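Dextranase (Pseudarthrobacter oxydans, PDB 6NZS) catalyses the endohydrolysis of (1->6)-alpha-D-glucosidic linkages in dextran, as a glycoside hydrolase of family 49. Local coordinates at residues A[116-121]-A[430-435]; A[479-484]-A[503-508]; A[486-491]-A[508-513]; A[553-558]-A[567-572]. All coordinates share one frame; numbering follows the deposited sequence.

Contact 1: residues A[116-121]-A[430-435]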
loop_
_atom_site.group_PDB
_atom_site.type_symbol
_atom_site.label_atom_id
_atom_site.label_comp_id
_atom_site.label_asym_id
_atom_site.label_seq_id
_atom_site.Cartn_x
_atom_site.Cartn_y
_atom_site.Cartn_z
ATOM N N ILE A 116 -7.171 -17.833 1.036
ATOM C CA ILE A 116 -6.565 -16.773 1.836
ATOM C C ILE A 116 -5.269 -16.355 1.162
ATOM O O ILE A 116 -4.460 -17.207 0.776
ATOM C CB ILE A 116 -6.288 -17.258 3.269
ATOM C CG1 ILE A 116 -7.599 -17.606 3.977
ATOM C CG2 ILE A 116 -5.497 -16.208 4.063
ATOM C CD1 ILE A 116 -7.425 -18.439 5.224
ATOM N N ARG A 117 -5.073 -15.049 1.003
ATOM C CA ARG A 117 -3.792 -14.532 0.536
ATOM C C ARG A 117 -3.345 -13.470 1.530
ATOM O O ARG A 117 -4.142 -12.580 1.873
ATOM C CB ARG A 117 -3.875 -13.936 -0.871
ATOM C CG ARG A 117 -4.119 -14.977 -1.967
ATOM C CD ARG A 117 -3.634 -14.438 -3.340
ATOM N NE ARG A 117 -3.743 -15.434 -4.414
ATOM C CZ ARG A 117 -3.383 -15.253 -5.690
ATOM N NH1 ARG A 117 -2.867 -14.100 -6.131
ATOM N NH2 ARG A 117 -3.544 -16.254 -6.547
ATOM N N PRO A 118 -2.092 -13.506 2.019
ATOM C CA PRO A 118 -0.982 -14.415 1.693
ATOM C C PRO A 118 -1.307 -15.913 1.854
ATOM O O PRO A 118 -1.831 -16.339 2.879
ATOM C CB PRO A 118 0.114 -13.990 2.677
ATOM C CG PRO A 118 -0.132 -12.531 2.902
ATOM C CD PRO A 118 -1.659 -12.425 2.921
ATOM N N SER A 119 -1.005 -16.683 0.806
ATOM C CA SER A 119 -1.205 -18.129 0.829
ATOM C C SER A 119 -0.345 -18.810 1.882
ATOM O O SER A 119 -0.679 -19.923 2.313
ATOM C CB SER A 119 -0.884 -18.711 -0.548
ATOM O OG SER A 119 -1.776 -18.186 -1.511
ATOM N N SER A 120 0.745 -18.168 2.308
ATOM C CA SER A 120 1.573 -18.714 3.372
ATOM C C SER A 120 0.839 -18.775 4.705
ATOM O O SER A 120 1.303 -19.478 5.608
ATOM C CB SER A 120 2.859 -17.892 3.503
ATOM O OG SER A 120 2.575 -16.548 3.871
ATOM N N TYR A 121 -0.277 -18.051 4.856
ATOM C CA TYR A 121 -1.106 -18.137 6.064
ATOM C C TYR A 121 -2.040 -19.317 5.866
ATOM O O TYR A 121 -3.164 -19.185 5.371
ATOM C CB TYR A 121 -1.940 -16.882 6.293
ATOM C CG TYR A 121 -1.209 -15.571 6.363
ATOM C CD1 TYR A 121 0.173 -15.507 6.504
ATOM C CD2 TYR A 121 -1.916 -14.383 6.305
ATOM C CE1 TYR A 121 0.817 -14.284 6.551
ATOM C CE2 TYR A 121 -1.285 -13.171 6.357
ATOM C CZ TYR A 121 0.073 -13.123 6.483
ATOM O OH TYR A 121 0.692 -11.907 6.518
ATOM N N ASN A 430 10.177 -9.954 4.194
ATOM C CA ASN A 430 8.856 -10.577 4.323
ATOM C C ASN A 430 7.748 -9.719 3.708
ATOM O O ASN A 430 6.794 -9.303 4.371
ATOM C CB ASN A 430 8.572 -10.974 5.774
ATOM C CG ASN A 430 9.564 -11.987 6.262
ATOM O OD1 ASN A 430 9.799 -12.989 5.592
ATOM N ND2 ASN A 430 10.214 -11.701 7.382
ATOM N N THR A 431 7.908 -9.471 2.415
ATOM C CA THR A 431 6.934 -8.747 1.603
ATOM C C THR A 431 6.141 -9.770 0.813
ATOM O O THR A 431 6.727 -10.671 0.205
ATOM C CB THR A 431 7.663 -7.823 0.623
ATOM O OG1 THR A 431 8.587 -6.979 1.333
ATOM C CG2 THR A 431 6.670 -6.965 -0.155
ATOM N N THR A 432 4.814 -9.650 0.827
ATOM C CA THR A 432 3.969 -10.486 -0.016
ATOM C C THR A 432 3.118 -9.580 -0.888
ATOM O O THR A 432 2.262 -8.846 -0.378
ATOM C CB THR A 432 3.091 -11.424 0.804
ATOM O OG1 THR A 432 3.910 -12.179 1.707
ATOM C CG2 THR A 432 2.373 -12.401 -0.098
ATOM N N VAL A 433 3.341 -9.650 -2.198
ATOM C CA VAL A 433 2.526 -8.937 -3.170
ATOM C C VAL A 433 1.430 -9.914 -3.578
ATOM O O VAL A 433 1.639 -10.786 -4.423
ATOM C CB VAL A 433 3.361 -8.478 -4.366
ATOM C CG1 VAL A 433 2.547 -7.584 -5.305
ATOM C CG2 VAL A 433 4.624 -7.726 -3.877
ATOM N N ILE A 434 0.269 -9.799 -2.927
ATOM C CA ILE A 434 -0.768 -10.812 -3.092
ATOM C C ILE A 434 -1.470 -10.686 -4.435
ATOM O O ILE A 434 -1.992 -11.679 -4.954
ATOM C CB ILE A 434 -1.768 -10.834 -1.914
ATOM C CG1 ILE A 434 -2.416 -9.467 -1.678
ATOM C CG2 ILE A 434 -1.105 -11.376 -0.637
ATOM C CD1 ILE A 434 -3.657 -9.557 -0.760
ATOM N N HIS A 435 -1.522 -9.474 -4.992
ATOM C CA HIS A 435 -2.106 -9.235 -6.303
ATOM C C HIS A 435 -1.376 -8.072 -6.938
ATOM O O HIS A 435 -0.771 -7.246 -6.252
ATOM C CB HIS A 435 -3.591 -8.883 -6.190
ATOM C CG HIS A 435 -4.428 -10.024 -5.716
ATOM N ND1 HIS A 435 -4.589 -11.172 -6.462
ATOM C CD2 HIS A 435 -5.121 -10.216 -4.568
ATOM C CE1 HIS A 435 -5.354 -12.022 -5.799
ATOM N NE2 HIS A 435 -5.691 -11.463 -4.648
HETATM O O HOH W 1 3.890 -14.924 2.029
#

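Contact 2: residues A[479-484]-A[503-508]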
loop_
_atom_site.group_PDB
_atom_site.type_symbol
_atom_site.label_atom_id
_atom_site.label_comp_id
_atom_site.label_asym_id
_atom_site.label_seq_id
_atom_site.Cartn_x
_atom_site.Cartn_y
_atom_site.Cartn_z
ATOM N N ILE A 479 10.370 -11.854 -1.042
ATOM C CA ILE A 479 9.352 -11.097 -1.759
ATOM C C ILE A 479 8.526 -12.133 -2.499
ATOM O O ILE A 479 8.948 -12.655 -3.540
ATOM C CB ILE A 479 9.937 -10.069 -2.729
ATOM C CG1 ILE A 479 10.946 -9.140 -2.041
ATOM C CG2 ILE A 479 8.794 -9.263 -3.344
ATOM C CD1 ILE A 479 11.657 -8.203 -3.022
ATOM N N THR A 480 7.356 -12.449 -1.960
ATOM C CA THR A 480 6.483 -13.464 -2.525
ATOM C C THR A 480 5.446 -12.778 -3.400
ATOM O O THR A 480 4.686 -11.930 -2.920
ATOM C CB THR A 480 5.817 -14.238 -1.389
ATOM O OG1 THR A 480 6.831 -14.929 -0.637
ATOM C CG2 THR A 480 4.817 -15.242 -1.934
ATOM N N VAL A 481 5.436 -13.118 -4.686
ATOM C CA VAL A 481 4.526 -12.515 -5.655
ATOM C C VAL A 481 3.560 -13.599 -6.105
ATOM O O VAL A 481 3.959 -14.591 -6.731
ATOM C CB VAL A 481 5.278 -11.911 -6.845
ATOM C CG1 VAL A 481 4.302 -11.243 -7.805
ATOM C CG2 VAL A 481 6.326 -10.912 -6.348
ATOM N N GLU A 482 2.294 -13.430 -5.756
ATOM C CA GLU A 482 1.294 -14.467 -5.994
ATOM C C GLU A 482 0.548 -14.212 -7.299
ATOM O O GLU A 482 0.287 -13.061 -7.665
ATOM C CB GLU A 482 0.312 -14.539 -4.822
ATOM C CG GLU A 482 1.018 -14.792 -3.483
ATOM C CD GLU A 482 0.153 -15.522 -2.478
ATOM O OE1 GLU A 482 -0.670 -16.375 -2.877
ATOM O OE2 GLU A 482 0.309 -15.258 -1.275
ATOM N N GLY A 483 0.204 -15.297 -7.997
ATOM C CA GLY A 483 -0.388 -15.143 -9.318
ATOM C C GLY A 483 0.617 -14.614 -10.340
ATOM O O GLY A 483 1.838 -14.702 -10.175
ATOM N N MET A 484 0.078 -14.046 -11.419
ATOM C CA MET A 484 0.889 -13.559 -12.529
ATOM C C MET A 484 1.357 -12.128 -12.303
ATOM O O MET A 484 0.648 -11.310 -11.716
ATOM C CB MET A 484 0.067 -13.575 -13.820
ATOM C CG MET A 484 -0.394 -14.945 -14.248
ATOM S SD MET A 484 -1.378 -14.884 -15.767
ATOM C CE MET A 484 -2.858 -14.078 -15.203
ATOM N N LYS A 503 16.865 -11.584 -2.223
ATOM C CA LYS A 503 16.861 -12.987 -1.833
ATOM C C LYS A 503 15.425 -13.490 -1.760
ATOM O O LYS A 503 14.568 -12.865 -1.123
ATOM C CB LYS A 503 17.550 -13.187 -0.481
ATOM C CG LYS A 503 17.657 -14.647 -0.076
ATOM C CD LYS A 503 18.518 -14.831 1.177
ATOM C CE LYS A 503 18.657 -16.309 1.505
ATOM N NZ LYS A 503 19.676 -16.560 2.567
ATOM N N ASN A 504 15.164 -14.626 -2.400
ATOM C CA ASN A 504 13.836 -15.244 -2.401
ATOM C C ASN A 504 12.755 -14.308 -2.947
ATOM O O ASN A 504 11.661 -14.187 -2.385
ATOM C CB ASN A 504 13.443 -15.828 -1.036
ATOM C CG ASN A 504 12.196 -16.704 -1.123
ATOM O OD1 ASN A 504 11.920 -17.311 -2.169
ATOM N ND2 ASN A 504 11.424 -16.756 -0.043
ATOM N N LEU A 505 13.062 -13.649 -4.061
ATOM C CA LEU A 505 12.009 -13.108 -4.917
ATOM C C LEU A 505 11.395 -14.306 -5.622
ATOM O O LEU A 505 12.004 -14.884 -6.529
ATOM C CB LEU A 505 12.592 -12.123 -5.927
ATOM C CG LEU A 505 11.630 -11.683 -7.040
ATOM C CD1 LEU A 505 10.404 -10.992 -6.448
ATOM C CD2 LEU A 505 12.320 -10.791 -8.058
ATOM N N ASN A 506 10.203 -14.716 -5.185
ATOM C CA ASN A 506 9.541 -15.892 -5.726
ATOM C C ASN A 506 8.252 -15.450 -6.398
ATOM O O ASN A 506 7.357 -14.894 -5.749
ATOM C CB ASN A 506 9.324 -16.977 -4.662
ATOM C CG ASN A 506 8.435 -16.530 -3.519
ATOM O OD1 ASN A 506 7.249 -16.865 -3.482
ATOM N ND2 ASN A 506 9.015 -15.823 -2.546
ATOM N N ILE A 507 8.193 -15.647 -7.706
ATOM C CA ILE A 507 7.072 -15.215 -8.537
ATOM C C ILE A 507 6.319 -16.455 -8.999
ATOM O O ILE A 507 6.928 -17.405 -9.502
ATOM C CB ILE A 507 7.583 -14.385 -9.727
ATOM C CG1 ILE A 507 8.245 -13.095 -9.229
ATOM C CG2 ILE A 507 6.453 -14.067 -10.709
ATOM C CD1 ILE A 507 8.954 -12.304 -10.330
ATOM N N ASP A 508 4.996 -16.456 -8.825
ATOM C CA ASP A 508 4.215 -17.627 -9.228
ATOM C C ASP A 508 4.294 -17.860 -10.733
ATOM O O ASP A 508 4.494 -18.992 -11.186
ATOM C CB ASP A 508 2.747 -17.462 -8.826
ATOM C CG ASP A 508 2.474 -17.843 -7.389
ATOM O OD1 ASP A 508 3.404 -18.299 -6.699
ATOM O OD2 ASP A 508 1.314 -17.681 -6.957
HETATM O O HOH W 2 0.597 -18.401 -4.474
#

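Contact 3: residues A[486-491]-A[508-513]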
loop_
_atom_site.group_PDB
_atom_site.type_symbol
_atom_site.label_atom_id
_atom_site.label_comp_id
_atom_site.label_asym_id
_atom_site.label_seq_id
_atom_site.Cartn_x
_atom_site.Cartn_y
_atom_site.Cartn_z
ATOM N N ASN A 486 4.225 -8.960 -14.321
ATOM C CA ASN A 486 4.807 -8.557 -15.599
ATOM C C ASN A 486 6.327 -8.669 -15.657
ATOM O O ASN A 486 6.857 -9.137 -16.672
ATOM C CB ASN A 486 4.327 -7.161 -16.042
ATOM C CG ASN A 486 4.821 -6.037 -15.153
ATOM O OD1 ASN A 486 5.059 -6.218 -13.953
ATOM N ND2 ASN A 486 4.945 -4.846 -15.738
ATOM N N CYS A 487 7.052 -8.258 -14.615
ATOM C CA CYS A 487 8.512 -8.274 -14.687
ATOM C C CYS A 487 9.095 -8.192 -13.283
ATOM O O CYS A 487 8.465 -7.676 -12.360
ATOM C CB CYS A 487 9.063 -7.154 -15.585
ATOM S SG CYS A 487 8.398 -5.505 -15.278
ATOM N N ALA A 488 10.324 -8.699 -13.141
ATOM C CA ALA A 488 10.966 -8.772 -11.830
ATOM C C ALA A 488 11.626 -7.458 -11.420
ATOM O O ALA A 488 11.336 -6.925 -10.345
ATOM C CB ALA A 488 11.990 -9.912 -11.799
ATOM N N ILE A 489 12.537 -6.936 -12.241
ATOM C CA ILE A 489 13.382 -5.824 -11.800
ATOM C C ILE A 489 13.851 -4.997 -12.989
ATOM O O ILE A 489 14.349 -5.538 -13.980
ATOM C CB ILE A 489 14.560 -6.326 -10.937
ATOM C CG1 ILE A 489 15.401 -5.154 -10.444
ATOM C CG2 ILE A 489 15.418 -7.329 -11.702
ATOM C CD1 ILE A 489 16.301 -5.524 -9.254
ATOM N N ARG A 490 13.720 -3.674 -12.879
ATOM C CA ARG A 490 14.294 -2.764 -13.865
ATOM C C ARG A 490 15.048 -1.680 -13.119
ATOM O O ARG A 490 14.442 -0.879 -12.404
ATOM C CB ARG A 490 13.237 -2.165 -14.795
ATOM C CG ARG A 490 12.819 -3.132 -15.891
ATOM C CD ARG A 490 11.675 -2.620 -16.751
ATOM N NE ARG A 490 11.141 -3.750 -17.501
ATOM C CZ ARG A 490 9.988 -3.758 -18.161
ATOM N NH1 ARG A 490 9.231 -2.674 -18.211
ATOM N NH2 ARG A 490 9.594 -4.872 -18.766
ATOM N N VAL A 491 16.364 -1.654 -13.290
ATOM C CA VAL A 491 17.214 -0.659 -12.651
ATOM C C VAL A 491 17.805 0.222 -13.740
ATOM O O VAL A 491 18.688 -0.214 -14.486
ATOM C CB VAL A 491 18.313 -1.327 -11.816
ATOM C CG1 VAL A 491 19.273 -0.277 -11.247
ATOM C CG2 VAL A 491 17.693 -2.151 -10.684
ATOM N N ASP A 508 4.996 -16.456 -8.825
ATOM C CA ASP A 508 4.215 -17.627 -9.228
ATOM C C ASP A 508 4.294 -17.860 -10.733
ATOM O O ASP A 508 4.494 -18.992 -11.186
ATOM C CB ASP A 508 2.747 -17.462 -8.826
ATOM C CG ASP A 508 2.474 -17.843 -7.389
ATOM O OD1 ASP A 508 3.404 -18.299 -6.699
ATOM O OD2 ASP A 508 1.314 -17.681 -6.957
ATOM N N ALA A 509 4.098 -16.809 -11.526
ATOM C CA ALA A 509 3.987 -16.972 -12.969
ATOM C C ALA A 509 4.168 -15.620 -13.634
ATOM O O ALA A 509 3.943 -14.571 -13.022
ATOM C CB ALA A 509 2.615 -17.548 -13.355
ATOM N N TRP A 510 4.577 -15.657 -14.901
ATOM C CA TRP A 510 4.472 -14.463 -15.728
ATOM C C TRP A 510 3.074 -14.371 -16.325
ATOM O O TRP A 510 2.356 -15.366 -16.458
ATOM C CB TRP A 510 5.485 -14.492 -16.876
ATOM C CG TRP A 510 6.910 -14.597 -16.434
ATOM C CD1 TRP A 510 7.803 -15.573 -16.783
ATOM C CD2 TRP A 510 7.619 -13.685 -15.584
ATOM N NE1 TRP A 510 9.020 -15.335 -16.186
ATOM C CE2 TRP A 510 8.935 -14.182 -15.448
ATOM C CE3 TRP A 510 7.269 -12.505 -14.919
ATOM C CZ2 TRP A 510 9.900 -13.541 -14.661
ATOM C CZ3 TRP A 510 8.225 -11.868 -14.142
ATOM C CH2 TRP A 510 9.528 -12.387 -14.019
ATOM N N ASN A 511 2.697 -13.159 -16.708
ATOM C CA ASN A 511 1.399 -12.930 -17.333
ATOM C C ASN A 511 1.446 -13.266 -18.827
ATOM O O ASN A 511 2.431 -13.800 -19.350
ATOM C CB ASN A 511 0.898 -11.523 -17.017
ATOM C CG ASN A 511 1.761 -10.423 -17.640
ATOM O OD1 ASN A 511 2.457 -10.636 -18.633
ATOM N ND2 ASN A 511 1.706 -9.232 -17.051
ATOM N N GLY A 512 0.366 -12.959 -19.538
ATOM C CA GLY A 512 0.234 -13.308 -20.941
ATOM C C GLY A 512 0.850 -12.358 -21.955
ATOM O O GLY A 512 0.646 -12.539 -23.162
ATOM N N LEU A 513 1.605 -11.354 -21.517
ATOM C CA LEU A 513 2.257 -10.443 -22.448
ATOM C C LEU A 513 3.368 -11.172 -23.201
ATOM O O LEU A 513 3.786 -12.274 -22.835
ATOM C CB LEU A 513 2.869 -9.274 -21.674
ATOM C CG LEU A 513 1.873 -8.394 -20.924
ATOM C CD1 LEU A 513 2.614 -7.406 -20.057
ATOM C CD2 LEU A 513 0.955 -7.671 -21.914
#

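Contact 4: residues A[553-558]-A[567-572]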
loop_
_atom_site.group_PDB
_atom_site.type_symbol
_atom_site.label_atom_id
_atom_site.label_comp_id
_atom_site.label_asym_id
_atom_site.label_seq_id
_atom_site.Cartn_x
_atom_site.Cartn_y
_atom_site.Cartn_z
ATOM N N GLY A 553 7.571 -19.819 -10.913
ATOM C CA GLY A 553 6.895 -21.107 -10.949
ATOM C C GLY A 553 7.596 -22.183 -10.149
ATOM O O GLY A 553 7.462 -23.374 -10.467
ATOM N N GLY A 554 8.360 -21.795 -9.128
ATOM C CA GLY A 554 9.094 -22.729 -8.305
ATOM C C GLY A 554 10.486 -23.072 -8.789
ATOM O O GLY A 554 11.232 -23.726 -8.049
ATOM N N GLU A 555 10.871 -22.650 -9.990
ATOM C CA GLU A 555 12.176 -22.976 -10.551
ATOM C C GLU A 555 13.132 -21.816 -10.301
ATOM O O GLU A 555 12.856 -20.683 -10.703
ATOM C CB GLU A 555 12.058 -23.247 -12.052
ATOM C CG GLU A 555 13.394 -23.514 -12.736
ATOM C CD GLU A 555 13.248 -23.886 -14.205
ATOM O OE1 GLU A 555 12.257 -24.554 -14.575
ATOM O OE2 GLU A 555 14.139 -23.520 -14.992
ATOM N N VAL A 556 14.270 -22.102 -9.668
ATOM C CA VAL A 556 15.244 -21.059 -9.357
ATOM C C VAL A 556 16.018 -20.680 -10.613
ATOM O O VAL A 556 16.500 -21.548 -11.354
ATOM C CB VAL A 556 16.188 -21.503 -8.229
ATOM C CG1 VAL A 556 17.267 -20.452 -8.002
ATOM C CG2 VAL A 556 15.403 -21.743 -6.955
ATOM N N ILE A 557 16.134 -19.376 -10.849
ATOM C CA ILE A 557 16.864 -18.825 -11.985
ATOM C C ILE A 557 18.355 -18.806 -11.655
ATOM O O ILE A 557 18.769 -18.264 -10.624
ATOM C CB ILE A 557 16.354 -17.406 -12.282
ATOM C CG1 ILE A 557 14.823 -17.408 -12.454
ATOM C CG2 ILE A 557 17.082 -16.790 -13.466
ATOM C CD1 ILE A 557 14.292 -18.460 -13.433
ATOM N N GLU A 558 19.173 -19.388 -12.532
ATOM C CA GLU A 558 20.609 -19.471 -12.270
ATOM C C GLU A 558 21.400 -19.089 -13.513
ATOM O O GLU A 558 21.107 -19.568 -14.613
ATOM C CB GLU A 558 21.011 -20.884 -11.832
ATOM C CG GLU A 558 20.282 -21.409 -10.605
ATOM C CD GLU A 558 20.633 -22.858 -10.298
ATOM O OE1 GLU A 558 21.817 -23.142 -10.022
ATOM O OE2 GLU A 558 19.731 -23.717 -10.338
ATOM N N HIS A 567 14.692 -14.305 -23.208
ATOM C CA HIS A 567 13.748 -15.217 -23.843
ATOM C C HIS A 567 13.580 -16.515 -23.067
ATOM O O HIS A 567 12.895 -17.428 -23.549
ATOM C CB HIS A 567 14.233 -15.546 -25.262
ATOM C CG HIS A 567 15.598 -16.163 -25.301
ATOM N ND1 HIS A 567 15.804 -17.526 -25.279
ATOM C CD2 HIS A 567 16.830 -15.599 -25.344
ATOM C CE1 HIS A 567 17.100 -17.775 -25.315
ATOM N NE2 HIS A 567 17.745 -16.624 -25.347
ATOM N N GLN A 568 14.193 -16.620 -21.895
ATOM C CA GLN A 568 14.116 -17.782 -21.028
ATOM C C GLN A 568 13.272 -17.439 -19.804
ATOM O O GLN A 568 12.751 -16.329 -19.677
ATOM C CB GLN A 568 15.522 -18.247 -20.634
ATOM C CG GLN A 568 16.445 -18.422 -21.856
ATOM C CD GLN A 568 17.822 -18.959 -21.510
ATOM O OE1 GLN A 568 18.480 -18.479 -20.587
ATOM N NE2 GLN A 568 18.270 -19.962 -22.262
ATOM N N LEU A 569 13.145 -18.413 -18.904
ATOM C CA LEU A 569 12.231 -18.268 -17.771
ATOM C C LEU A 569 12.545 -17.031 -16.932
ATOM O O LEU A 569 11.629 -16.350 -16.459
ATOM C CB LEU A 569 12.256 -19.531 -16.910
ATOM C CG LEU A 569 11.321 -19.527 -15.695
ATOM C CD1 LEU A 569 9.845 -19.456 -16.128
ATOM C CD2 LEU A 569 11.564 -20.754 -14.835
ATOM N N GLY A 570 13.829 -16.719 -16.725
ATOM C CA GLY A 570 14.172 -15.608 -15.844
ATOM C C GLY A 570 13.913 -14.235 -16.430
ATOM O O GLY A 570 13.797 -13.259 -15.675
ATOM N N ARG A 571 13.841 -14.128 -17.756
ATOM C CA ARG A 571 13.531 -12.874 -18.440
ATOM C C ARG A 571 14.578 -11.788 -18.178
ATOM O O ARG A 571 14.281 -10.596 -18.276
ATOM C CB ARG A 571 12.122 -12.356 -18.111
ATOM C CG ARG A 571 10.976 -13.352 -18.329
ATOM C CD ARG A 571 10.664 -13.576 -19.815
ATOM N NE ARG A 571 9.303 -14.094 -20.002
ATOM C CZ ARG A 571 8.981 -15.384 -20.025
ATOM N NH1 ARG A 571 9.903 -16.324 -19.864
ATOM N NH2 ARG A 571 7.716 -15.744 -20.200
ATOM N N ILE A 572 15.812 -12.171 -17.862
ATOM C CA ILE A 572 16.841 -11.196 -17.497
ATOM C C ILE A 572 17.490 -10.657 -18.766
ATOM O O ILE A 572 18.185 -11.391 -19.476
ATOM C CB ILE A 572 17.875 -11.789 -16.535
ATOM C CG1 ILE A 572 17.236 -12.086 -15.180
ATOM C CG2 ILE A 572 19.064 -10.835 -16.358
ATOM C CD1 ILE A 572 18.125 -12.899 -14.243
#

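Contact 1: residues A[116-121]-A[430-435]
Arg117 and Ile434 carry most of this contact, with Pro118 beside them. The guanidinium of Arg117 reaches the carbonyl of Ile434 with its edge. NH1 of Arg117 donates to O of Ile434 at 2.8 Å, and the acceptor lies in the guanidinium plane. The donor sits nearly along the C=O axis, at 173°. The same NH1 comes within 3.3 Å of CE1 of His435. The His435 ring and the guanidinium planes are only 14° apart, although the two side chains cross at about a right angle. The His435 nitrogens are bonded to Glu149 and His179. CG2 of Ile434 is anti to its carbonyl carbon, and this methyl meets Arg117 CB and Pro118 CD, each at 3.8 Å. Pro118 follows a cis peptide bond, and its CG touches CG2 of Thr432 at 3.9 Å. A water joins OG of Ser120 to OG1 of Thr432. The contact ties the N-terminal Ig-like domain to the beta-solenoid. Residues 116-121 leave strand 114-117, which pairs with strand 144-150. Residues 430-435 lie on strand 423-435, between strands 398-407 and 469-482 of the solenoid wall. Pro118 also packs on Val404 of strand 398-407.

Contact 2: residues A[479-484]-A[503-508]
Thr480 and Asn506 point to the same face of the sheet, and their side chains cross with the polar ends meeting. CG of Asn506 sits between its backbone N and carbonyl carbon, chi1 62°, and from there the carboxamide lies towards Thr480 on the neighbouring strand. ND2 of Asn506 donates to OG1 of Thr480 at 3.0 Å, with the acceptor in the amide plane. OD1 of Asn506 lies 3.3 Å from CG2 of Thr480. ND2 of Asn506 also donates to the backbone O of Asn504, within its own strand, at 3.1 Å. That oxygen takes a second bond from N of Ile479, from the opposite face of its plane. An alanine at Asn506 would probably leave OG1 of Thr480 without this donor and Asn504 O with one donor fewer. The two strands are parallel, 2° apart and 4.8 Å between axes. They are successive rungs of the right-handed parallel beta-helix of this family, and backbone bonds run between them from Ile479 to Asp508. On the other face the side chains are apolar. Val481 and Ile507 lie side by side and point the same way, CB of Val481 being 4.0 Å from CG1 of Ile507. CD1 of Leu505 crosses to CB of Ile479 at 3.9 Å. The chain turns a corner at the end of each strand, at Gly483 and Asp508. There OD2 of Asp508 accepts from N of Gly483 at 2.8 Å, the donor standing above the carboxylate plane. A water bridges OD2 of Asp508 and OE1 of Glu482, which also bonds Ser119.

Contact 3: residues A[486-491]-A[508-513]
Trp510 lies against the carbonyl O of Asn486, which is buried by the contact and has no hydrogen-bonding partner in the model. This is the unusual feature here. The six-membered part of the indole lies obliquely against three successive residues and meets mostly their backbone. CE3 of Trp510 is 3.8 Å from O of Asn486. CZ3 of Trp510 touches CA of Cys487 at 3.6 Å. CH2 of Trp510 reaches N of Ala488 at 3.9 Å and CB of Ala488 at 4.1 Å. NE1 of Trp510 donates to O of Leu569. An alanine at Trp510 would probably open a gap beside Cys487 and Ala488 and leave the Leu569 carbonyl without this donor. Asn511 follows Trp510 in the chain and packs on Asn486. Its ND2 lies 3.5 Å from CB of Asn486, a packing contact. OD1 of Asn511 accepts from N of Leu513 at 3.1 Å, which makes an Asx turn. The donor stands above the carbonyl plane, 44° out of it. This turn shapes the chain after strand 509-510. The CB of Cys487 points away from residues 508-513, and its SG forms the disulfide with Cys448, linking this coil to the one before. That SG also sits 3.7 Å above the guanidinium plane of Arg490, over the centre. The contact lies between short strands 484-485 and 509-510, which pair in parallel, and strand 489-493. Strand 545-552 lies alongside through Tyr550 and Val552, and strand 176-192 meets Asn511 and Leu513 through Ile178.

Contact 4: residues A[553-558]-A[567-572]
Ile557 places CG1 anti to its carbonyl carbon, chi1 -53°, and a second turn at chi2 -50° sets CD1. Leu569 places CG anti to its backbone N, chi1 -179°. The two side chains come together by their methyls and branch carbons. CD1 of Ile557 is 3.8 Å from CD2 of Leu569 and 3.9 Å from CG of Leu569. The same CD1 lies 3.7 Å from CA of Gly570. A CB on Gly570 would point at Ile557 and run into its CG2, so the absence of a side chain permits this close approach. On its other branch, CG2 of Ile557 meets CD1 of Ile572 at 4.1 Å, the two side chains sliding past each other in opposite directions. Glu555 is extended beyond CG and crosses Leu569 obliquely. Its carboxyl carbon CD is 3.6 Å from CD2 of Leu569. The second segment is shaped by a type I turn from Gln568 to Arg571. O of Gln568 accepts from N of Arg571 and, at 2.9 Å, from NH1 of Arg571, the two donors coming from opposite faces of its plane. Beyond the segments, O of Gly570 is bonded to the hydroxyl of Tyr550, and Ile557 and Ile572 also pack on Tyr550. The loop 567-572 thus lies against strand 545-552 and the chain that follows it. The contact is largely apolar, with the carboxylate of Glu555 against a leucine methyl. The segments are therefore matched by the fit of Ile557 against Leu569, Gly570 and Ile572, while OE2 of Glu555 is bonded to ND2 of Asn563.

In the fold
Contacts 2 to 4 lie in the C-terminal part of the beta-helix and its loops. Contact 1 joins the N-terminal domain to the neighbouring strand, and contact 2 lies next to it, their centres 9 Å apart. There OG of Ser119 is 2.5 Å from OE1 of Glu482, and N of Val433 is 2.7 Å from O of Thr480. Contacts 2 and 3 share Asp508, at the corner where strand 495-507 ends, and Met484 packs on Trp510 and Asn511. Contact 3 reaches contact 4 through NE1 of Trp510, 2.8 Å from O of Leu569. Contact 4 also meets contact 2, N of Gly553 being 2.9 Å from O of Ile507. Contacts 1 and 4 are farthest apart, about 21 Å between centres.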